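Cytokinin riboside 5'-monophosphate phosphoribohydrolase (Corynebacterium glutamicum, PDB 5ZBL) is a dimeric, Rossmann-like enzyme of the SLOG clan, built on a parallel beta sheet flanked by helices. Local coordinates at residues A[14-19]-A[120-125]; A[31-36]-A[176-181]; A[37-42]-A[60-65]; A[45-50]-A[85-90]; A[171-176]-A[182-187]. All coordinates share one frame; numbering follows the deposited sequence.

Contact 1 (A[14-19]-A[120-125]). With PO4 (phosphate ion), chain G.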
# COMPACT_ATOMS: atom_id res chain seq x y z
N THR A 14 11.82 4.46 -11.21
CA THR A 14 11.63 4.66 -9.78
C THR A 14 11.57 3.29 -9.19
O THR A 14 10.79 2.46 -9.64
CB THR A 14 10.34 5.45 -9.50
OG1 THR A 14 10.49 6.77 -10.02
CG2 THR A 14 10.06 5.59 -8.01
N VAL A 15 12.41 3.03 -8.22
CA VAL A 15 12.50 1.69 -7.66
C VAL A 15 12.03 1.61 -6.23
O VAL A 15 12.46 2.39 -5.39
CB VAL A 15 13.90 1.11 -7.80
CG1 VAL A 15 13.96 -0.29 -7.19
CG2 VAL A 15 14.25 1.02 -9.28
N PHE A 16 11.10 0.70 -5.95
CA PHE A 16 10.65 0.48 -4.56
C PHE A 16 11.31 -0.81 -4.08
O PHE A 16 11.19 -1.85 -4.77
CB PHE A 16 9.13 0.29 -4.50
CG PHE A 16 8.33 1.37 -5.17
CD1 PHE A 16 8.64 2.71 -5.01
CD2 PHE A 16 7.18 1.05 -5.89
CE1 PHE A 16 7.87 3.71 -5.61
CE2 PHE A 16 6.39 2.05 -6.47
CZ PHE A 16 6.74 3.37 -6.34
N THR A 17 11.94 -0.77 -2.91
CA THR A 17 12.54 -1.98 -2.38
C THR A 17 12.81 -1.92 -0.88
O THR A 17 12.77 -0.88 -0.26
CB THR A 17 13.82 -2.30 -3.15
OG1 THR A 17 14.30 -3.61 -2.82
CG2 THR A 17 14.90 -1.24 -2.90
N GLY A 18 13.05 -3.06 -0.27
CA GLY A 18 13.25 -3.12 1.19
C GLY A 18 14.39 -2.34 1.82
O GLY A 18 15.45 -2.13 1.21
N SER A 19 14.19 -1.93 3.06
CA SER A 19 15.31 -1.42 3.89
C SER A 19 15.93 -2.57 4.67
O SER A 19 16.77 -2.33 5.52
CB SER A 19 14.84 -0.35 4.86
OG SER A 19 13.78 -0.89 5.60
N LEU A 120 5.39 -2.58 -0.55
CA LEU A 120 4.05 -2.96 -0.93
C LEU A 120 3.11 -1.76 -0.99
O LEU A 120 2.42 -1.55 -2.00
CB LEU A 120 3.50 -4.06 0.02
CG LEU A 120 3.70 -5.47 -0.50
CD1 LEU A 120 3.32 -6.57 0.48
CD2 LEU A 120 2.84 -5.67 -1.72
N GLU A 121 3.13 -0.94 0.06
CA GLU A 121 2.37 0.30 0.06
C GLU A 121 2.67 1.19 -1.17
O GLU A 121 1.74 1.74 -1.80
CB GLU A 121 2.66 1.08 1.32
CG GLU A 121 1.72 2.22 1.60
CD GLU A 121 2.06 3.48 0.85
OE1 GLU A 121 3.28 3.76 0.68
OE2 GLU A 121 1.12 4.21 0.40
N GLU A 122 3.94 1.38 -1.49
CA GLU A 122 4.27 2.23 -2.64
C GLU A 122 3.67 1.63 -3.91
O GLU A 122 3.20 2.36 -4.75
CB GLU A 122 5.79 2.47 -2.78
CG GLU A 122 6.31 3.65 -1.95
CD GLU A 122 7.73 3.45 -1.38
OE1 GLU A 122 8.14 2.28 -1.13
OE2 GLU A 122 8.45 4.47 -1.15
N LEU A 123 3.67 0.31 -4.02
CA LEU A 123 3.25 -0.35 -5.22
C LEU A 123 1.73 -0.18 -5.42
O LEU A 123 1.25 0.11 -6.51
CB LEU A 123 3.65 -1.83 -5.17
CG LEU A 123 3.12 -2.67 -6.34
CD1 LEU A 123 3.79 -2.22 -7.59
CD2 LEU A 123 3.33 -4.15 -6.09
N PHE A 124 0.99 -0.36 -4.35
CA PHE A 124 -0.45 -0.21 -4.38
C PHE A 124 -0.90 1.24 -4.54
O PHE A 124 -1.97 1.52 -5.11
CB PHE A 124 -1.06 -0.89 -3.14
CG PHE A 124 -1.22 -2.36 -3.31
CD1 PHE A 124 -2.16 -2.85 -4.21
CD2 PHE A 124 -0.46 -3.26 -2.60
CE1 PHE A 124 -2.33 -4.20 -4.40
CE2 PHE A 124 -0.62 -4.62 -2.79
CZ PHE A 124 -1.55 -5.08 -3.70
N GLU A 125 -0.07 2.14 -4.03
CA GLU A 125 -0.21 3.56 -4.27
C GLU A 125 -0.14 3.90 -5.77
O GLU A 125 -1.09 4.53 -6.31
CB GLU A 125 0.83 4.32 -3.44
CG GLU A 125 0.88 5.83 -3.55
CD GLU A 125 -0.23 6.52 -2.85
OE1 GLU A 125 0.00 7.19 -1.82
OE2 GLU A 125 -1.35 6.39 -3.35
P PO4 G . 10.14 -1.52 3.62
O1 PO4 G . 11.31 -2.29 4.16
O2 PO4 G . 10.52 -0.05 3.57
O3 PO4 G . 9.84 -1.97 2.21
O4 PO4 G . 8.99 -1.74 4.53
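The aromatic contact is carried by Phe16 and Glu122. CB of Glu122 sits squarely over one ring face, 3.4 Å from the Phe16 centroid and only 4° off the ring normal, a textbook CH-pi arrangement. Beyond CB the glutamate bends at chi2, and its carboxylate plane runs nearly parallel to the ring, at 12° to it, with Glu122 OE1 3.9 Å from Phe16 CD1. Phe16 reaches the helix because CG stands anti to its own carbonyl carbon (chi1 -53°), which carries the ring off the strand end. Farther along on the same side, the helix backbone comes near the ring: Phe16 CE2 lies 3.6 Å from Glu122 O, and Phe16 CD2 is 4.0 Å from Leu123 N, an oblique approach.

The polar part is separate and belongs to the loop that follows the strand. Ser19 N gives an almost straight bond of 3.1 Å to O1 of a phosphate ion, probably from the crystallisation liquor, and Ser19 OG bonds the same oxygen at 3.2 Å. Gly118 N and Thr119 OG1 also bind the ion. Gly118, Thr119 and Glu122 fall in the family's PGGxGTxxE signature, consistent with an anion pocket at the C-terminal end of a central strand in a Rossmann-like fold.

Contact 2 (A[31-36]-A[176-181])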
# COMPACT_ATOMS: atom_id res chain seq x y z
N ALA A 31 19.58 -7.43 -7.33
CA ALA A 31 19.48 -5.98 -7.40
C ALA A 31 20.64 -5.39 -8.21
O ALA A 31 20.45 -4.48 -9.03
CB ALA A 31 19.42 -5.37 -6.00
N GLN A 32 21.82 -5.92 -7.96
CA GLN A 32 23.02 -5.53 -8.72
C GLN A 32 22.95 -5.82 -10.18
O GLN A 32 23.36 -4.99 -10.99
CB GLN A 32 24.24 -6.21 -8.13
CG GLN A 32 24.60 -5.59 -6.80
CD GLN A 32 25.46 -6.48 -5.93
OE1 GLN A 32 25.77 -6.10 -4.82
NE2 GLN A 32 25.82 -7.68 -6.42
N THR A 33 22.42 -6.99 -10.54
CA THR A 33 22.26 -7.35 -11.96
C THR A 33 21.24 -6.43 -12.61
O THR A 33 21.38 -6.08 -13.80
CB THR A 33 21.82 -8.82 -12.16
OG1 THR A 33 22.50 -9.64 -11.22
CG2 THR A 33 22.24 -9.30 -13.51
N LEU A 34 20.22 -6.08 -11.85
CA LEU A 34 19.18 -5.18 -12.36
C LEU A 34 19.75 -3.76 -12.63
O LEU A 34 19.57 -3.19 -13.72
CB LEU A 34 18.00 -5.17 -11.38
CG LEU A 34 16.83 -4.26 -11.75
CD1 LEU A 34 16.27 -4.55 -13.15
CD2 LEU A 34 15.77 -4.37 -10.67
N ALA A 35 20.45 -3.22 -11.64
CA ALA A 35 21.16 -1.95 -11.76
C ALA A 35 22.10 -1.84 -12.98
O ALA A 35 22.11 -0.83 -13.68
CB ALA A 35 21.95 -1.70 -10.48
N LYS A 36 22.90 -2.89 -13.19
CA LYS A 36 23.87 -2.94 -14.32
C LYS A 36 23.19 -2.92 -15.70
O LYS A 36 23.63 -2.20 -16.61
CB LYS A 36 24.79 -4.19 -14.16
CG LYS A 36 25.83 -4.45 -15.26
CD LYS A 36 26.74 -3.25 -15.55
CE LYS A 36 28.11 -3.64 -16.12
NZ LYS A 36 29.15 -2.70 -15.61
N SER A 176 11.36 -12.33 -13.64
CA SER A 176 12.48 -12.69 -12.78
C SER A 176 13.77 -12.24 -13.42
O SER A 176 14.75 -12.02 -12.71
CB SER A 176 12.52 -14.19 -12.53
OG SER A 176 12.55 -14.85 -13.79
N ASP A 177 13.77 -12.10 -14.75
CA ASP A 177 15.00 -11.77 -15.49
C ASP A 177 15.05 -10.27 -15.73
O ASP A 177 14.06 -9.69 -16.24
CB ASP A 177 15.04 -12.51 -16.83
CG ASP A 177 16.33 -12.28 -17.59
OD1 ASP A 177 17.37 -12.88 -17.24
OD2 ASP A 177 16.30 -11.52 -18.56
N PRO A 178 16.19 -9.64 -15.37
CA PRO A 178 16.29 -8.17 -15.49
C PRO A 178 16.25 -7.65 -16.89
O PRO A 178 15.70 -6.56 -17.14
CB PRO A 178 17.63 -7.84 -14.83
CG PRO A 178 18.38 -9.12 -14.88
CD PRO A 178 17.36 -10.20 -14.70
N HIS A 179 16.83 -8.41 -17.81
CA HIS A 179 16.78 -8.09 -19.24
C HIS A 179 15.36 -8.05 -19.72
O HIS A 179 14.94 -7.05 -20.32
CB HIS A 179 17.63 -9.06 -20.08
CG HIS A 179 19.10 -8.78 -19.99
ND1 HIS A 179 19.92 -9.36 -19.03
CD2 HIS A 179 19.89 -7.95 -20.69
CE1 HIS A 179 21.15 -8.90 -19.17
NE2 HIS A 179 21.15 -8.03 -20.15
N ALA A 180 14.62 -9.12 -19.41
CA ALA A 180 13.23 -9.24 -19.80
C ALA A 180 12.33 -8.15 -19.16
O ALA A 180 11.42 -7.64 -19.82
CB ALA A 180 12.71 -10.62 -19.47
N LEU A 181 12.63 -7.80 -17.91
CA LEU A 181 11.94 -6.77 -17.17
C LEU A 181 12.10 -5.36 -17.74
O LEU A 181 11.10 -4.64 -17.89
CB LEU A 181 12.43 -6.74 -15.72
CG LEU A 181 11.60 -5.81 -14.78
CD1 LEU A 181 11.43 -6.38 -13.39
CD2 LEU A 181 12.21 -4.43 -14.68
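Leu181 N donates to Asp177 O over 2.9 Å, closing the first turn of helix 178-186, which presents Pro178 and Leu181 to Leu34. The contact is helix-to-helix packing on one face of a Rossmann-like sheet, between helix 25-40, which follows the first strand, and the capped start of the last helix. A second bond grips this turn: Asp177 is the N-cap, and its OD2 accepts from Ala180 N at 3.1 Å with an N-H...O angle of 157°. The amide comes to the anti side of the carboxylate, 18° out of its plane. The negative group at the helix start would probably interact favourably with the helix dipole.

Across the boundary all is apolar. Leu34 has CG anti to its backbone N (chi1 179°), which brings CD1 to the other helix, and this methyl does the touching. One neighbour of Leu34 CD1 is Pro178 CB at 3.9 Å; the other is Leu181 CD2 at 4.3 Å, so CD1 touches both the proline ring and the leucine. Pro178 CB also lies 3.9 Å from Leu34 CA; the other position of helix 25-40 that touches the ring is Thr33. Tyr142 of strand 139-142 touches Leu34, Pro178 and Leu181 alike and floors the cluster. Toward solvent the packing ends at Thr33, whose OG1 is turned to Gln29 O in its own helix, and whose methyl CG2 meets Pro178 CG at 4.1 Å.

Contact 3 (A[37-42]-A[60-65]); sequences TAVDRG and DAFLES
Val39 CG2 and Phe62 CD2 meet at 3.5 Å, the closest approach between segments 37-42 and 60-65, which belong to the helices that precede and follow strand 44-47 in a Rossmann-like alpha/beta fold. The valine and phenylalanine side chains run antiparallel alongside each other, and the methyl reaches the ring obliquely. Ala38 CB, one residue earlier on helix 25-40, lies 3.7 Å from Phe62 CZ, so the ring is touched at two points. The second valine branch is used too: CG1, anti to the backbone N (chi1 177°), rests 3.6 Å from Ser65 O, while Val39 CB and Ser65 CB are 4.1 Å apart. Val39 thus wedges between the ring and Ser65.

Outside this shell, Ala35 packs on Ala61 and Phe62, continuing the same interface along helix 25-40, and the Phe62 ring also touches Leu45 of the sheet. Ala38 and Val39 lie in the last turn of their helix, and their carbonyls take part in the helix stop. Gly42, with a positive phi of 73°, is the C-prime residue of a Schellman motif that turns the chain toward strand 44-47: Ile43 N bonds to Ala38 O, and Gly42 N to Val39 O at 2.8 Å.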
# COMPACT_ATOMS: atom_id res chain seq x y z
N THR A 37 22.16 -3.75 -15.85
CA THR A 37 21.34 -3.81 -17.05
C THR A 37 20.75 -2.45 -17.33
O THR A 37 20.79 -1.97 -18.48
CB THR A 37 20.20 -4.81 -16.86
OG1 THR A 37 20.75 -6.03 -16.38
CG2 THR A 37 19.44 -5.08 -18.16
N ALA A 38 20.20 -1.82 -16.30
CA ALA A 38 19.56 -0.52 -16.51
C ALA A 38 20.57 0.53 -16.96
O ALA A 38 20.30 1.25 -17.91
CB ALA A 38 18.80 -0.06 -15.25
N VAL A 39 21.72 0.59 -16.28
CA VAL A 39 22.76 1.58 -16.62
C VAL A 39 23.30 1.29 -18.03
O VAL A 39 23.41 2.20 -18.84
CB VAL A 39 23.92 1.65 -15.58
CG1 VAL A 39 24.99 2.64 -16.03
CG2 VAL A 39 23.42 2.13 -14.23
N ASP A 40 23.52 0.02 -18.35
CA ASP A 40 23.95 -0.32 -19.72
C ASP A 40 23.00 0.14 -20.79
O ASP A 40 23.42 0.32 -21.93
CB ASP A 40 24.14 -1.84 -19.88
CG ASP A 40 25.44 -2.34 -19.34
OD1 ASP A 40 26.24 -1.53 -18.78
OD2 ASP A 40 25.66 -3.57 -19.46
N ARG A 41 21.72 0.30 -20.46
CA ARG A 41 20.75 0.83 -21.42
C ARG A 41 20.55 2.34 -21.29
O ARG A 41 19.61 2.89 -21.87
CB ARG A 41 19.42 0.11 -21.29
CG ARG A 41 19.43 -1.37 -21.75
CD ARG A 41 18.45 -2.22 -20.94
NE ARG A 41 17.81 -3.35 -21.62
CZ ARG A 41 18.42 -4.47 -22.03
NH1 ARG A 41 19.74 -4.62 -21.92
NH2 ARG A 41 17.69 -5.44 -22.60
N GLY A 42 21.43 3.03 -20.57
CA GLY A 42 21.23 4.44 -20.33
C GLY A 42 20.13 4.84 -19.35
O GLY A 42 19.69 6.00 -19.35
N ASP A 60 23.90 1.94 -4.67
CA ASP A 60 25.34 1.67 -4.87
C ASP A 60 25.67 1.03 -6.18
O ASP A 60 26.75 1.30 -6.71
CB ASP A 60 25.87 0.72 -3.77
CG ASP A 60 26.04 1.41 -2.41
OD1 ASP A 60 25.89 2.66 -2.32
OD2 ASP A 60 26.34 0.70 -1.42
N ALA A 61 24.82 0.13 -6.66
CA ALA A 61 25.11 -0.60 -7.88
C ALA A 61 24.94 0.25 -9.12
O ALA A 61 25.68 0.06 -10.11
CB ALA A 61 24.30 -1.88 -7.98
N PHE A 62 23.99 1.19 -9.09
CA PHE A 62 23.78 2.11 -10.22
C PHE A 62 24.98 3.06 -10.26
O PHE A 62 25.54 3.37 -11.33
CB PHE A 62 22.49 2.95 -10.09
CG PHE A 62 21.27 2.38 -10.78
CD1 PHE A 62 20.47 1.44 -10.15
CD2 PHE A 62 20.83 2.91 -11.99
CE1 PHE A 62 19.30 0.98 -10.74
CE2 PHE A 62 19.67 2.44 -12.59
CZ PHE A 62 18.89 1.49 -11.94
N LEU A 63 25.33 3.55 -9.08
CA LEU A 63 26.48 4.44 -8.94
C LEU A 63 27.75 3.75 -9.44
O LEU A 63 28.40 4.26 -10.35
CB LEU A 63 26.65 4.90 -7.50
CG LEU A 63 25.58 5.89 -7.02
CD1 LEU A 63 25.82 6.14 -5.53
CD2 LEU A 63 25.58 7.20 -7.82
N GLU A 64 28.04 2.57 -8.90
CA GLU A 64 29.27 1.87 -9.22
C GLU A 64 29.38 1.34 -10.63
O GLU A 64 30.46 0.96 -11.01
CB GLU A 64 29.52 0.74 -8.23
CG GLU A 64 29.90 1.28 -6.88
CD GLU A 64 29.84 0.26 -5.77
OE1 GLU A 64 29.74 -0.96 -6.06
OE2 GLU A 64 29.94 0.69 -4.61
N SER A 65 28.27 1.25 -11.38
CA SER A 65 28.30 0.92 -12.81
C SER A 65 28.44 2.14 -13.72
O SER A 65 28.41 1.98 -14.94
CB SER A 65 27.01 0.21 -13.23
OG SER A 65 26.55 -0.73 -12.30

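Contact 4 (A[45-50]-A[85-90]); sequences LVYGGG and EKLTEL
Leu87 closes on the phenol end of Tyr47, and this is the tight part of the contact. The leucine and tyrosine side chains approach head-on; Leu87 CD2 reaches Tyr47 OH at 3.5 Å, while Leu87 CD1 sits at the ring edge, near its plane, 3.9 Å from Tyr47 CE1. The ring is steered here by its first torsion, which puts CG between the backbone N and the carbonyl carbon (chi1 87°). It is held on the glycine side as well: Gly49 N stands 3.3 Å above the plane, over the ring centre, and Tyr47 OH donates to Gly50 O at 2.7 Å, with the donor tilted 26° from the carbonyl plane. Gly49, at positive phi (82°), fits closely too, its CA 4.3 Å from Leu90 CD1.

The loose side lies beyond these leucines, where segment 85-90 turns Glu85, Lys86 and Glu89 to solvent. Strand 69-74 separates strand 44-47 from strand 89-93, so this meeting takes place at the strand ends and not by strand pairing.

The chemistry is divided: the hydroxyl is satisfied inside the glycine-rich turn 48-50, fixing the ring against its backbone, whereas no hydrogen bond crosses the contact, so cohesion there rests on van der Waals and hydrophobic packing.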
# COMPACT_ATOMS: atom_id res chain seq x y z
N LEU A 45 18.39 5.77 -11.81
CA LEU A 45 17.64 5.38 -10.60
C LEU A 45 16.96 6.56 -9.90
O LEU A 45 17.58 7.57 -9.59
CB LEU A 45 18.58 4.69 -9.59
CG LEU A 45 18.01 4.30 -8.22
CD1 LEU A 45 16.79 3.41 -8.40
CD2 LEU A 45 19.02 3.58 -7.36
N VAL A 46 15.68 6.41 -9.64
CA VAL A 46 15.01 7.28 -8.69
C VAL A 46 14.55 6.33 -7.60
O VAL A 46 13.91 5.30 -7.91
CB VAL A 46 13.80 7.96 -9.27
CG1 VAL A 46 13.18 8.86 -8.23
CG2 VAL A 46 14.19 8.76 -10.53
N TYR A 47 14.86 6.66 -6.36
CA TYR A 47 14.45 5.81 -5.22
C TYR A 47 14.32 6.65 -3.96
O TYR A 47 14.51 7.86 -3.99
CB TYR A 47 15.40 4.62 -5.05
CG TYR A 47 16.62 4.91 -4.20
CD1 TYR A 47 17.42 6.02 -4.44
CD2 TYR A 47 16.99 4.07 -3.17
CE1 TYR A 47 18.51 6.31 -3.66
CE2 TYR A 47 18.10 4.35 -2.38
CZ TYR A 47 18.83 5.48 -2.61
OH TYR A 47 19.94 5.75 -1.85
N GLY A 48 13.94 6.00 -2.85
CA GLY A 48 13.61 6.69 -1.64
C GLY A 48 14.78 7.17 -0.80
O GLY A 48 14.54 7.63 0.32
N GLY A 49 16.02 7.07 -1.29
CA GLY A 49 17.20 7.68 -0.62
C GLY A 49 17.93 6.99 0.55
O GLY A 49 18.80 7.60 1.23
N GLY A 50 17.63 5.73 0.80
CA GLY A 50 18.18 5.04 1.95
C GLY A 50 19.55 4.47 1.64
O GLY A 50 19.95 4.35 0.47
N GLU A 85 24.70 9.16 1.35
CA GLU A 85 25.61 10.32 1.37
C GLU A 85 26.44 10.54 0.13
O GLU A 85 27.23 11.48 0.09
CB GLU A 85 26.55 10.21 2.58
CG GLU A 85 25.83 9.82 3.87
CD GLU A 85 26.57 10.21 5.13
OE1 GLU A 85 27.82 10.25 5.11
OE2 GLU A 85 25.90 10.48 6.15
N LYS A 86 26.29 9.69 -0.88
CA LYS A 86 27.03 9.78 -2.13
C LYS A 86 26.20 9.59 -3.40
O LYS A 86 26.72 9.18 -4.43
CB LYS A 86 28.20 8.80 -2.12
CG LYS A 86 28.96 8.73 -0.79
CD LYS A 86 30.19 7.82 -0.85
CE LYS A 86 31.27 8.25 0.13
NZ LYS A 86 31.93 9.51 -0.36
N LEU A 87 24.92 9.95 -3.34
CA LEU A 87 24.04 10.02 -4.51
C LEU A 87 24.34 11.22 -5.39
O LEU A 87 24.83 12.25 -4.93
CB LEU A 87 22.57 10.11 -4.11
CG LEU A 87 22.09 9.06 -3.12
CD1 LEU A 87 20.69 9.42 -2.65
CD2 LEU A 87 22.21 7.67 -3.72
N THR A 88 24.01 11.08 -6.67
CA THR A 88 24.04 12.20 -7.61
C THR A 88 23.25 13.39 -7.03
O THR A 88 23.67 14.55 -7.13
CB THR A 88 23.40 11.80 -8.96
OG1 THR A 88 23.84 10.48 -9.34
CG2 THR A 88 23.65 12.84 -10.06
N GLU A 89 22.10 13.09 -6.43
CA GLU A 89 21.33 14.08 -5.70
C GLU A 89 20.45 13.41 -4.64
O GLU A 89 19.91 12.33 -4.86
CB GLU A 89 20.43 14.81 -6.69
CG GLU A 89 20.00 16.21 -6.30
CD GLU A 89 19.31 16.90 -7.48
OE1 GLU A 89 19.99 17.18 -8.51
OE2 GLU A 89 18.07 17.11 -7.40
N LEU A 90 20.28 14.08 -3.51
CA LEU A 90 19.35 13.68 -2.50
C LEU A 90 18.40 14.85 -2.29
O LEU A 90 18.80 15.88 -1.81
CB LEU A 90 20.09 13.28 -1.21
CG LEU A 90 19.22 12.92 0.03
CD1 LEU A 90 18.15 11.91 -0.36
CD2 LEU A 90 20.07 12.40 1.19

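Contact 5 (A[171-176]-A[182-187]); sequences CLIVES and LKAMQT. With EDO (1,2-ethanediol), chain E.
Ile173 points its side chain at helix 178-186 and divides it between two residues. Its CG2 branch, anti to the backbone N, meets Ala184 CB at 3.7 Å; the longer branch, whose CG1 is 4.1 Å from the same Ala184 CB, runs on to Met185, where Ile173 CD1 lies 3.7 Å from Met185 CG. The isoleucine and methionine cross each other at a slant. With CG anti to its own carbonyl carbon (chi1 -68°), Met185 offers the isoleucine its CG rather than its sulfur, and the chain bends only at chi3, beyond the point of contact.

Strand 173-175 is an outermost strand of the parallel sheet, hydrogen-bonded through Ile173 and Glu175 to strand 139-142 and its end, and the helix folds back over it after a short turn: the last beta-alpha unit of the Rossmann-like fold. Ala140 of the neighbouring strand touches both Ile173 and Met185, and Trp188 also packs on Ile173.

Glu175 follows the same direction from the strand, but its chain is bent at chi2 and its carboxylate meets a 1,2-ethanediol molecule, probably from the crystallisation liquor, whose O1 donates to Glu175 OE2 at 2.9 Å; Asp143 OD2 holds the same molecule. At the far end of the helix Lys183 O is gripped twice by one residue, by Thr187 N at 3.1 Å and by Thr187 OG1 at 3.3 Å, which approach from opposite faces of the carbonyl plane.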
# COMPACT_ATOMS: atom_id res chain seq x y z
N CYS A 171 -2.00 -5.55 -17.75
CA CYS A 171 -0.89 -4.78 -18.38
C CYS A 171 0.33 -4.65 -17.44
O CYS A 171 1.25 -3.86 -17.65
CB CYS A 171 -1.42 -3.41 -18.81
SG CYS A 171 -2.83 -2.89 -17.81
N LEU A 172 0.31 -5.48 -16.40
CA LEU A 172 1.30 -5.52 -15.36
C LEU A 172 2.52 -6.33 -15.81
O LEU A 172 2.37 -7.49 -16.19
CB LEU A 172 0.67 -6.20 -14.13
CG LEU A 172 1.59 -6.47 -12.96
CD1 LEU A 172 2.22 -5.16 -12.51
CD2 LEU A 172 0.82 -7.15 -11.85
N ILE A 173 3.72 -5.76 -15.75
CA ILE A 173 4.93 -6.53 -16.10
C ILE A 173 5.38 -7.31 -14.88
O ILE A 173 5.44 -6.79 -13.80
CB ILE A 173 6.06 -5.61 -16.62
CG1 ILE A 173 5.61 -4.84 -17.88
CG2 ILE A 173 7.28 -6.40 -16.95
CD1 ILE A 173 6.28 -3.50 -17.98
N VAL A 174 5.63 -8.60 -15.07
CA VAL A 174 6.17 -9.48 -14.01
C VAL A 174 7.35 -10.29 -14.58
O VAL A 174 7.16 -11.10 -15.45
CB VAL A 174 5.10 -10.48 -13.54
CG1 VAL A 174 5.65 -11.38 -12.41
CG2 VAL A 174 3.84 -9.72 -13.13
N GLU A 175 8.58 -10.08 -14.12
CA GLU A 175 9.71 -10.85 -14.66
C GLU A 175 10.77 -11.15 -13.60
O GLU A 175 11.01 -10.35 -12.76
CB GLU A 175 10.35 -10.12 -15.83
CG GLU A 175 9.49 -9.87 -17.08
CD GLU A 175 8.88 -11.09 -17.79
OE1 GLU A 175 7.93 -10.84 -18.57
OE2 GLU A 175 9.31 -12.27 -17.60
N SER A 176 11.36 -12.33 -13.64
CA SER A 176 12.48 -12.69 -12.78
C SER A 176 13.77 -12.24 -13.42
O SER A 176 14.75 -12.02 -12.71
CB SER A 176 12.52 -14.19 -12.53
OG SER A 176 12.55 -14.85 -13.79
N LEU A 182 13.34 -4.96 -18.02
CA LEU A 182 13.61 -3.63 -18.60
C LEU A 182 13.15 -3.57 -20.04
O LEU A 182 12.57 -2.55 -20.45
CB LEU A 182 15.08 -3.27 -18.52
CG LEU A 182 15.53 -2.98 -17.08
CD1 LEU A 182 17.04 -3.09 -16.93
CD2 LEU A 182 15.04 -1.62 -16.62
N LYS A 183 13.37 -4.64 -20.78
CA LYS A 183 12.89 -4.72 -22.17
C LYS A 183 11.40 -4.52 -22.25
O LYS A 183 10.93 -3.76 -23.08
CB LYS A 183 13.25 -6.06 -22.82
CG LYS A 183 12.81 -6.19 -24.26
CD LYS A 183 13.68 -7.18 -25.03
CE LYS A 183 13.46 -7.06 -26.53
NZ LYS A 183 12.52 -8.09 -27.04
N ALA A 184 10.66 -5.19 -21.37
CA ALA A 184 9.21 -5.04 -21.35
C ALA A 184 8.77 -3.59 -21.02
O ALA A 184 7.78 -3.13 -21.58
CB ALA A 184 8.56 -6.04 -20.41
N MET A 185 9.49 -2.93 -20.10
CA MET A 185 9.22 -1.53 -19.71
C MET A 185 9.59 -0.54 -20.87
O MET A 185 8.94 0.48 -21.04
CB MET A 185 9.97 -1.14 -18.40
CG MET A 185 9.50 -1.82 -17.10
SD MET A 185 10.50 -1.41 -15.63
CE MET A 185 9.83 0.22 -15.34
N GLN A 186 10.62 -0.85 -21.65
CA GLN A 186 11.03 -0.01 -22.81
C GLN A 186 10.03 -0.04 -23.96
O GLN A 186 9.71 1.02 -24.54
CB GLN A 186 12.42 -0.42 -23.32
CG GLN A 186 13.56 -0.00 -22.41
CD GLN A 186 14.91 -0.53 -22.87
OE1 GLN A 186 15.10 -1.73 -23.11
NE2 GLN A 186 15.88 0.37 -22.96
N THR A 187 9.51 -1.23 -24.26
CA THR A 187 8.56 -1.46 -25.38
C THR A 187 7.08 -1.33 -25.00
O THR A 187 6.20 -1.47 -25.85
CB THR A 187 8.80 -2.84 -26.08
OG1 THR A 187 8.45 -3.95 -25.21
CG2 THR A 187 10.27 -2.96 -26.49
C1 EDO E . 8.62 -15.02 -15.05
O1 EDO E . 8.09 -14.55 -16.30
C2 EDO E . 8.11 -14.13 -13.91
O2 EDO E . 7.84 -14.91 -12.74

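How the contacts relate
The five contacts surround one parallel sheet. Contacts 1, 4 and 5 reach its strands: contact 1 at central strand 12-16, contact 4 at the adjacent strand 44-47 and outermost strand 89-93, contact 5 at the other outermost strand, 173-175. The centres of contacts 4 and 5 lie about 24 Å apart, on opposite sides of the chain's centre. Contacts 2 and 3 share helix 25-40, their centres about 10 Å apart; contacts 2 and 5 share helix 178-186 and Ser176. Contact 3 closes first along the chain, and the segments of contacts 1 and 2 alternate: contact 1 ties the first strand to helix 117-130, contact 2 the first long helix to the last helix.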